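Local coordinates for protein PcyX_EBK42635 (Marine metagenome, PDB 5OWG) that probably reduces biliverdin to the pink pigment phycoerythrobilin in a four-electron, ferredoxin-dependent reaction, as a phage-type bilin reductase, at residues N53-V65 against W74-N86. Residues are numbered along the deposited sequence; the frame is centred on the assembly and turned at random.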
ATOM      1  N   ASN A  53      -4.842   0.290 -10.744  1.00 47.41           N
ATOM      2  CA  ASN A  53      -4.257  -0.912 -11.319  1.00 49.36           C
ATOM      3  C   ASN A  53      -3.926  -0.650 -12.781  1.00 49.18           C
ATOM      4  O   ASN A  53      -4.412   0.308 -13.388  1.00 41.57           O
ATOM      5  CB  ASN A  53      -5.194  -2.118 -11.190  1.00 49.46           C
ATOM      6  CG  ASN A  53      -6.518  -1.915 -11.906  1.00 44.66           C
ATOM      7  OD1 ASN A  53      -6.610  -1.162 -12.875  1.00 44.64           O
ATOM      8  ND2 ASN A  53      -7.553  -2.594 -11.430  1.00 49.14           N
ATOM      9  N   ASN A  54      -3.079  -1.516 -13.333  1.00 39.19           N
ATOM     10  CA  ASN A  54      -2.844  -1.544 -14.768  1.00 35.47           C
ATOM     11  C   ASN A  54      -2.574  -2.989 -15.171  1.00 42.74           C
ATOM     12  O   ASN A  54      -2.688  -3.912 -14.359  1.00 38.79           O
ATOM     13  CB  ASN A  54      -1.703  -0.593 -15.172  1.00 43.44           C
ATOM     14  CG  ASN A  54      -0.322  -1.109 -14.788  1.00 31.78           C
ATOM     15  OD1 ASN A  54      -0.165  -2.220 -14.283  1.00 33.19           O
ATOM     16  ND2 ASN A  54       0.697  -0.289 -15.038  1.00 42.52           N
ATOM     17  N   ARG A  55      -2.225  -3.178 -16.446  1.00 39.04           N
ATOM     18  CA  ARG A  55      -1.979  -4.518 -16.966  1.00 40.85           C
ATOM     19  C   ARG A  55      -1.030  -5.302 -16.071  1.00 37.52           C
ATOM     20  O   ARG A  55      -1.214  -6.508 -15.863  1.00 37.22           O
ATOM     21  CB  ARG A  55      -1.419  -4.420 -18.388  1.00 48.06           C
ATOM     22  CG  ARG A  55      -0.737  -5.690 -18.898  1.00 43.37           C
ATOM     23  CD  ARG A  55      -0.347  -5.566 -20.367  1.00 47.54           C
ATOM     24  NE  ARG A  55       0.445  -6.705 -20.827  1.00 56.06           N
ATOM     25  CZ  ARG A  55       1.071  -6.763 -22.000  1.00 55.89           C
ATOM     26  NH1 ARG A  55       1.007  -5.741 -22.844  1.00 50.01           N
ATOM     27  NH2 ARG A  55       1.767  -7.842 -22.330  1.00 52.40           N
ATOM     28  N   TYR A  56      -0.018  -4.635 -15.524  1.00 34.14           N
ATOM     29  CA  TYR A  56       1.049  -5.327 -14.817  1.00 49.40           C
ATOM     30  C   TYR A  56       0.850  -5.369 -13.308  1.00 44.48           C
ATOM     31  O   TYR A  56       1.455  -6.218 -12.644  1.00 38.91           O
ATOM     32  CB  TYR A  56       2.393  -4.661 -15.134  1.00 41.20           C
ATOM     33  CG  TYR A  56       2.673  -4.542 -16.618  1.00 50.71           C
ATOM     34  CD1 TYR A  56       3.154  -5.623 -17.343  1.00 45.26           C
ATOM     35  CD2 TYR A  56       2.451  -3.349 -17.290  1.00 52.35           C
ATOM     36  CE1 TYR A  56       3.407  -5.520 -18.698  1.00 49.47           C
ATOM     37  CE2 TYR A  56       2.704  -3.233 -18.644  1.00 54.86           C
ATOM     38  CZ  TYR A  56       3.181  -4.323 -19.344  1.00 57.51           C
ATOM     39  OH  TYR A  56       3.433  -4.218 -20.691  1.00 66.89           O
ATOM     40  N   ILE A  57       0.026  -4.483 -12.756  1.00 39.63           N
ATOM     41  CA  ILE A  57      -0.192  -4.384 -11.317  1.00 35.47           C
ATOM     42  C   ILE A  57      -1.688  -4.522 -11.074  1.00 33.17           C
ATOM     43  O   ILE A  57      -2.460  -3.606 -11.386  1.00 36.97           O
ATOM     44  CB  ILE A  57       0.342  -3.060 -10.753  1.00 47.66           C
ATOM     45  CG1 ILE A  57       1.862  -2.977 -10.930  1.00 47.91           C
ATOM     46  CG2 ILE A  57      -0.027  -2.904  -9.282  1.00 41.14           C
ATOM     47  CD1 ILE A  57       2.387  -1.558 -10.987  1.00 43.16           C
ATOM     48  N   ARG A  58      -2.104  -5.661 -10.513  1.00 42.80           N
ATOM     49  CA  ARG A  58      -3.530  -5.897 -10.313  1.00 44.19           C
ATOM     50  C   ARG A  58      -4.121  -4.966  -9.264  1.00 36.88           C
ATOM     51  O   ARG A  58      -5.299  -4.602  -9.360  1.00 31.97           O
ATOM     52  CB  ARG A  58      -3.787  -7.356  -9.923  1.00 44.65           C
ATOM     53  CG  ARG A  58      -3.313  -7.756  -8.531  1.00 47.31           C
ATOM     54  CD  ARG A  58      -3.808  -9.150  -8.177  1.00 48.27           C
ATOM     55  NE  ARG A  58      -3.338  -9.582  -6.863  1.00 51.07           N
ATOM     56  CZ  ARG A  58      -3.968  -9.346  -5.715  1.00 44.29           C
ATOM     57  NH1 ARG A  58      -5.113  -8.673  -5.695  1.00 42.44           N
ATOM     58  NH2 ARG A  58      -3.448  -9.784  -4.578  1.00 33.08           N
ATOM     59  N   ARG A  59      -3.337  -4.567  -8.265  1.00 39.24           N
ATOM     60  CA  ARG A  59      -3.879  -3.740  -7.195  1.00 38.28           C
ATOM     61  C   ARG A  59      -2.805  -2.834  -6.612  1.00 31.81           C
ATOM     62  O   ARG A  59      -1.720  -3.294  -6.244  1.00 41.10           O
ATOM     63  CB  ARG A  59      -4.492  -4.610  -6.093  1.00 31.38           C
ATOM     64  CG  ARG A  59      -5.207  -3.810  -5.019  1.00 40.74           C
ATOM     65  CD  ARG A  59      -5.985  -4.709  -4.074  1.00 32.95           C
ATOM     66  NE  ARG A  59      -6.834  -3.942  -3.161  1.00 37.89           N
ATOM     67  CZ  ARG A  59      -6.472  -3.536  -1.946  1.00 29.88           C
ATOM     68  NH1 ARG A  59      -5.266  -3.820  -1.469  1.00 35.97           N
ATOM     69  NH2 ARG A  59      -7.323  -2.844  -1.202  1.00 51.76           N
ATOM     70  N   ALA A  60      -3.127  -1.544  -6.536  1.00 37.69           N
ATOM     71  CA  ALA A  60      -2.312  -0.542  -5.858  1.00 41.92           C
ATOM     72  C   ALA A  60      -3.246   0.267  -4.974  1.00 27.24           C
ATOM     73  O   ALA A  60      -4.188   0.885  -5.478  1.00 30.95           O
ATOM     74  CB  ALA A  60      -1.592   0.363  -6.860  1.00 36.47           C
ATOM     75  N   HIS A  61      -2.989   0.272  -3.667  1.00 31.08           N
ATOM     76  CA  HIS A  61      -3.957   0.742  -2.682  1.00 35.85           C
ATOM     77  C   HIS A  61      -3.313   1.795  -1.796  1.00 31.57           C
ATOM     78  O   HIS A  61      -2.295   1.525  -1.151  1.00 40.00           O
ATOM     79  CB  HIS A  61      -4.473  -0.431  -1.842  1.00 37.48           C
ATOM     80  CG  HIS A  61      -5.410  -0.035  -0.744  1.00 44.81           C
ATOM     81  ND1 HIS A  61      -5.601  -0.807   0.380  1.00 42.33           N
ATOM     82  CD2 HIS A  61      -6.217   1.043  -0.602  1.00 49.38           C
ATOM     83  CE1 HIS A  61      -6.480  -0.220   1.172  1.00 49.78           C
ATOM     84  NE2 HIS A  61      -6.871   0.904   0.599  1.00 47.24           N
ATOM     85  N   LEU A  62      -3.909   2.985  -1.756  1.00 44.10           N
ATOM     86  CA  LEU A  62      -3.448   4.076  -0.905  1.00 50.37           C
ATOM     87  C   LEU A  62      -4.473   4.302   0.196  1.00 47.81           C
ATOM     88  O   LEU A  62      -5.617   4.677  -0.082  1.00 50.45           O
ATOM     89  CB  LEU A  62      -3.236   5.358  -1.710  1.00 44.85           C
ATOM     90  CG  LEU A  62      -2.776   6.575  -0.898  1.00 39.00           C
ATOM     91  CD1 LEU A  62      -1.355   6.379  -0.387  1.00 39.66           C
ATOM     92  CD2 LEU A  62      -2.888   7.850  -1.718  1.00 53.72           C
ATOM     93  N   ASP A  63      -4.057   4.079   1.441  1.00 51.69           N
ATOM     94  CA  ASP A  63      -4.906   4.251   2.612  1.00 40.80           C
ATOM     95  C   ASP A  63      -4.315   5.354   3.478  1.00 41.55           C
ATOM     96  O   ASP A  63      -3.208   5.202   4.006  1.00 49.60           O
ATOM     97  CB  ASP A  63      -5.015   2.944   3.398  1.00 50.54           C
ATOM     98  CG  ASP A  63      -5.597   3.142   4.781  1.00 47.81           C
ATOM     99  OD1 ASP A  63      -6.453   4.036   4.946  1.00 45.56           O
ATOM    100  OD2 ASP A  63      -5.188   2.411   5.707  1.00 50.01           O
ATOM    101  N   VAL A  64      -5.051   6.454   3.625  1.00 38.22           N
ATOM    102  CA  VAL A  64      -4.585   7.628   4.355  1.00 56.94           C
ATOM    103  C   VAL A  64      -5.618   7.984   5.414  1.00 54.47           C
ATOM    104  O   VAL A  64      -6.809   8.109   5.107  1.00 49.99           O
ATOM    105  CB  VAL A  64      -4.344   8.829   3.419  1.00 56.85           C
ATOM    106  CG1 VAL A  64      -3.847  10.045   4.201  1.00 52.31           C
ATOM    107  CG2 VAL A  64      -3.354   8.460   2.332  1.00 55.11           C
ATOM    108  N   VAL A  65      -5.161   8.151   6.652  1.00 44.44           N
ATOM    109  CA  VAL A  65      -6.001   8.600   7.758  1.00 60.12           C
ATOM    110  C   VAL A  65      -5.459   9.946   8.220  1.00 47.06           C
ATOM    111  O   VAL A  65      -4.375  10.014   8.813  1.00 49.29           O
ATOM    112  CB  VAL A  65      -6.028   7.592   8.915  1.00 52.58           C
ATOM    113  CG1 VAL A  65      -6.953   8.078  10.023  1.00 61.82           C
ATOM    114  CG2 VAL A  65      -6.462   6.220   8.423  1.00 40.49           C
ATOM    115  N   TRP A  74      -1.751  10.944  12.067  1.00 72.50           N
ATOM    116  CA  TRP A  74      -1.725  10.967  10.607  1.00 68.74           C
ATOM    117  C   TRP A  74      -0.942   9.746  10.166  1.00 61.19           C
ATOM    118  O   TRP A  74       0.229   9.602  10.533  1.00 63.67           O
ATOM    119  CB  TRP A  74      -1.070  12.242  10.071  1.00 58.93           C
ATOM    120  CG  TRP A  74      -1.243  12.429   8.588  1.00 65.75           C
ATOM    121  CD1 TRP A  74      -2.116  13.277   7.971  1.00 67.39           C
ATOM    122  CD2 TRP A  74      -0.531  11.755   7.538  1.00 43.29           C
ATOM    123  NE1 TRP A  74      -1.993  13.174   6.607  1.00 54.10           N
ATOM    124  CE2 TRP A  74      -1.028  12.247   6.315  1.00 54.63           C
ATOM    125  CE3 TRP A  74       0.478  10.784   7.515  1.00 48.88           C
ATOM    126  CZ2 TRP A  74      -0.552  11.805   5.082  1.00 61.01           C
ATOM    127  CZ3 TRP A  74       0.947  10.344   6.288  1.00 65.85           C
ATOM    128  CH2 TRP A  74       0.433  10.855   5.089  1.00 64.62           C
ATOM    129  N   MET A  75      -1.575   8.874   9.390  1.00 55.78           N
ATOM    130  CA  MET A  75      -0.929   7.652   8.948  1.00 66.64           C
ATOM    131  C   MET A  75      -1.229   7.444   7.473  1.00 52.37           C
ATOM    132  O   MET A  75      -2.148   8.043   6.911  1.00 44.47           O
ATOM    133  CB  MET A  75      -1.393   6.443   9.777  1.00 53.30           C
ATOM    134  CG  MET A  75      -2.639   5.728   9.259  1.00 66.70           C
ATOM    135  SD  MET A  75      -2.372   4.603   7.869  1.00 67.97           S
ATOM    136  CE  MET A  75      -1.182   3.450   8.546  1.00 65.11           C
ATOM    137  N   ALA A  76      -0.432   6.584   6.850  1.00 51.14           N
ATOM    138  CA  ALA A  76      -0.638   6.243   5.454  1.00 47.72           C
ATOM    139  C   ALA A  76      -0.160   4.820   5.219  1.00 47.12           C
ATOM    140  O   ALA A  76       0.788   4.349   5.853  1.00 40.32           O
ATOM    141  CB  ALA A  76       0.092   7.213   4.518  1.00 64.67           C
ATOM    142  N   HIS A  77      -0.839   4.139   4.301  1.00 43.38           N
ATOM    143  CA  HIS A  77      -0.500   2.780   3.913  1.00 50.96           C
ATOM    144  C   HIS A  77      -0.560   2.690   2.399  1.00 36.85           C
ATOM    145  O   HIS A  77      -1.502   3.188   1.779  1.00 34.45           O
ATOM    146  CB  HIS A  77      -1.457   1.767   4.558  1.00 42.96           C
ATOM    147  CG  HIS A  77      -1.410   0.405   3.941  1.00 33.41           C
ATOM    148  ND1 HIS A  77      -0.542  -0.575   4.370  1.00 53.14           N
ATOM    149  CD2 HIS A  77      -2.132  -0.145   2.935  1.00 47.54           C
ATOM    150  CE1 HIS A  77      -0.726  -1.669   3.652  1.00 54.73           C
ATOM    151  NE2 HIS A  77      -1.684  -1.434   2.775  1.00 56.44           N
ATOM    152  N   LEU A  78       0.458   2.069   1.806  1.00 42.99           N
ATOM    153  CA  LEU A  78       0.559   1.963   0.356  1.00 37.20           C
ATOM    154  C   LEU A  78       1.112   0.590   0.012  1.00 39.26           C
ATOM    155  O   LEU A  78       2.199   0.225   0.470  1.00 38.24           O
ATOM    156  CB  LEU A  78       1.448   3.071  -0.220  1.00 45.61           C
ATOM    157  CG  LEU A  78       1.608   3.095  -1.743  1.00 43.75           C
ATOM    158  CD1 LEU A  78       0.284   3.371  -2.442  1.00 38.16           C
ATOM    159  CD2 LEU A  78       2.642   4.128  -2.150  1.00 45.92           C
ATOM    160  N   CYS A  79       0.366  -0.162  -0.794  1.00 42.28           N
ATOM    161  CA  CYS A  79       0.744  -1.518  -1.158  1.00 32.12           C
ATOM    162  C   CYS A  79       0.437  -1.746  -2.629  1.00 39.66           C
ATOM    163  O   CYS A  79      -0.567  -1.254  -3.152  1.00 39.83           O
ATOM    164  CB  CYS A  79       0.004  -2.560  -0.314  1.00 37.49           C
ATOM    165  SG  CYS A  79       0.622  -4.228  -0.541  1.00 55.02           S
ATOM    166  N   LEU A  80       1.311  -2.503  -3.292  1.00 51.27           N
ATOM    167  CA  LEU A  80       1.154  -2.835  -4.703  1.00 56.13           C
ATOM    168  C   LEU A  80       1.334  -4.334  -4.892  1.00 42.51           C
ATOM    169  O   LEU A  80       2.389  -4.881  -4.553  1.00 50.03           O
ATOM    170  CB  LEU A  80       2.161  -2.074  -5.572  1.00 50.20           C
ATOM    171  CG  LEU A  80       1.729  -0.725  -6.152  1.00 40.89           C
ATOM    172  CD1 LEU A  80       1.682   0.353  -5.080  1.00 33.91           C
ATOM    173  CD2 LEU A  80       2.654  -0.309  -7.290  1.00 49.55           C
ATOM    174  N   PHE A  81       0.307  -4.993  -5.440  1.00 34.18           N
ATOM    175  CA  PHE A  81       0.392  -6.398  -5.823  1.00 28.20           C
ATOM    176  C   PHE A  81       0.556  -6.513  -7.333  1.00 43.68           C
ATOM    177  O   PHE A  81      -0.236  -5.915  -8.075  1.00 44.69           O
ATOM    178  CB  PHE A  81      -0.863  -7.153  -5.393  1.00 53.05           C
ATOM    179  CG  PHE A  81      -0.919  -7.469  -3.925  1.00 51.03           C
ATOM    180  CD1 PHE A  81      -0.240  -8.562  -3.412  1.00 52.01           C
ATOM    181  CD2 PHE A  81      -1.673  -6.691  -3.063  1.00 50.35           C
ATOM    182  CE1 PHE A  81      -0.298  -8.863  -2.064  1.00 58.92           C
ATOM    183  CE2 PHE A  81      -1.736  -6.988  -1.714  1.00 52.37           C
ATOM    184  CZ  PHE A  81      -1.047  -8.074  -1.214  1.00 52.31           C
ATOM    185  N   PRO A  82       1.540  -7.252  -7.843  1.00 40.02           N
ATOM    186  CA  PRO A  82       1.640  -7.442  -9.297  1.00 54.16           C
ATOM    187  C   PRO A  82       0.561  -8.385  -9.813  1.00 47.32           C
ATOM    188  O   PRO A  82      -0.184  -9.007  -9.053  1.00 49.36           O
ATOM    189  CB  PRO A  82       3.040  -8.033  -9.486  1.00 57.25           C
ATOM    190  CG  PRO A  82       3.353  -8.681  -8.184  1.00 56.12           C
ATOM    191  CD  PRO A  82       2.698  -7.831  -7.137  1.00 51.88           C
ATOM    192  N   MET A  83       0.486  -8.485 -11.139  1.00 43.54           N
ATOM    193  CA  MET A  83      -0.505  -9.340 -11.778  1.00 40.99           C
ATOM    194  C   MET A  83      -0.128 -10.813 -11.601  1.00 57.34           C
ATOM    195  O   MET A  83       0.986 -11.158 -11.192  1.00 51.86           O
ATOM    196  CB  MET A  83      -0.643  -8.972 -13.259  1.00 44.60           C
ATOM    197  CG  MET A  83      -1.902  -9.493 -13.953  1.00 54.55           C
ATOM    198  SD  MET A  83      -3.432  -9.015 -13.125  1.00 53.87           S
ATOM    199  CE  MET A  83      -3.376  -7.238 -13.321  1.00 48.82           C
ATOM    200  N   LEU A  84      -1.079 -11.689 -11.932  1.00 43.14           N
ATOM    201  CA  LEU A  84      -1.062 -13.077 -11.483  1.00 58.62           C
ATOM    202  C   LEU A  84      -0.122 -13.993 -12.264  1.00 67.50           C
ATOM    203  O   LEU A  84       0.092 -15.127 -11.822  1.00 81.47           O
ATOM    204  CB  LEU A  84      -2.485 -13.642 -11.532  1.00 57.08           C
ATOM    205  CG  LEU A  84      -3.503 -12.904 -10.653  1.00 57.71           C
ATOM    206  CD1 LEU A  84      -4.898 -13.473 -10.850  1.00 64.08           C
ATOM    207  CD2 LEU A  84      -3.116 -12.957  -9.178  1.00 51.01           C
ATOM    208  N   THR A  85       0.434 -13.571 -13.401  1.00 52.97           N
ATOM    209  CA  THR A  85       1.528 -14.321 -14.014  1.00 68.66           C
ATOM    210  C   THR A  85       2.892 -13.777 -13.615  1.00 66.02           C
ATOM    211  O   THR A  85       3.915 -14.340 -14.018  1.00 65.45           O
ATOM    212  CB  THR A  85       1.420 -14.331 -15.546  1.00 53.80           C
ATOM    213  OG1 THR A  85       1.498 -12.993 -16.054  1.00 57.61           O
ATOM    214  CG2 THR A  85       0.122 -14.981 -16.005  1.00 56.22           C
ATOM    215  N   ASN A  86       2.928 -12.701 -12.838  1.00 61.85           N
ATOM    216  CA  ASN A  86       4.171 -12.124 -12.356  1.00 53.81           C
ATOM    217  C   ASN A  86       4.536 -12.730 -11.008  1.00 71.68           C
ATOM    218  O   ASN A  86       3.669 -13.040 -10.187  1.00 65.85           O
ATOM    219  CB  ASN A  86       4.037 -10.606 -12.234  1.00 63.68           C
ATOM    220  CG  ASN A  86       5.354  -9.920 -11.932  1.00 61.53           C
ATOM    221  OD1 ASN A  86       6.252 -10.503 -11.325  1.00 75.09           O
ATOM    222  ND2 ASN A  86       5.472  -8.667 -12.356  1.00 54.01           N
TER
HETATM  223  O   HOH W   1       2.826  -8.362 -14.218  1.00 51.21           O
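The guanidinium of R58 lies flat on one face of the F81 ring, the planes 24° apart, with R58 NH2 above the ring, 3.5 Å from F81 CG and offset toward its rim. Both residues belong to the antiparallel beta hairpin of strands 57-67 and 73-82, the two central strands of the six-stranded sheet in this bilin reductase. R58 CG sits between its own backbone N and carbonyl carbon (chi1 70°), and from there the chain runs extended to NE, side by side with F81; Q196 accepts a hydrogen bond from NE. A second flat pair follows along the same face of the sheet: the edge of H77 is turned toward the face of H61, offset, with the planes at 69°. N49 holds NE2 of H61 and D94 takes ND1 of H77, so neighbouring strands on either side fix the two rings. At the far end, V65 O lies over one face of the W74 ring, toward its rim, and V64 CG1 approaches W74 CZ2 obliquely. The hairpin illustrates a two-faced sheet: R59, H61, D63, H77 and F81 make one face polar and aromatic, while A60, L62, V64, A76, L78 and L80 make the other apolar. There A60 CB meets L80 CG at 3.6 Å, and L62, V64 and A76 touch helix 14-28. The bond from D63 N to H77 O is nearly straight at 2.7 Å. R58 and R59 both face F81, a classic beta bulge, and R59 N reaches F81 O only weakly. Beyond it, M83 N donates to Y56 O (2.9 Å), and a water donates to that same oxygen while accepting from N86 ND2.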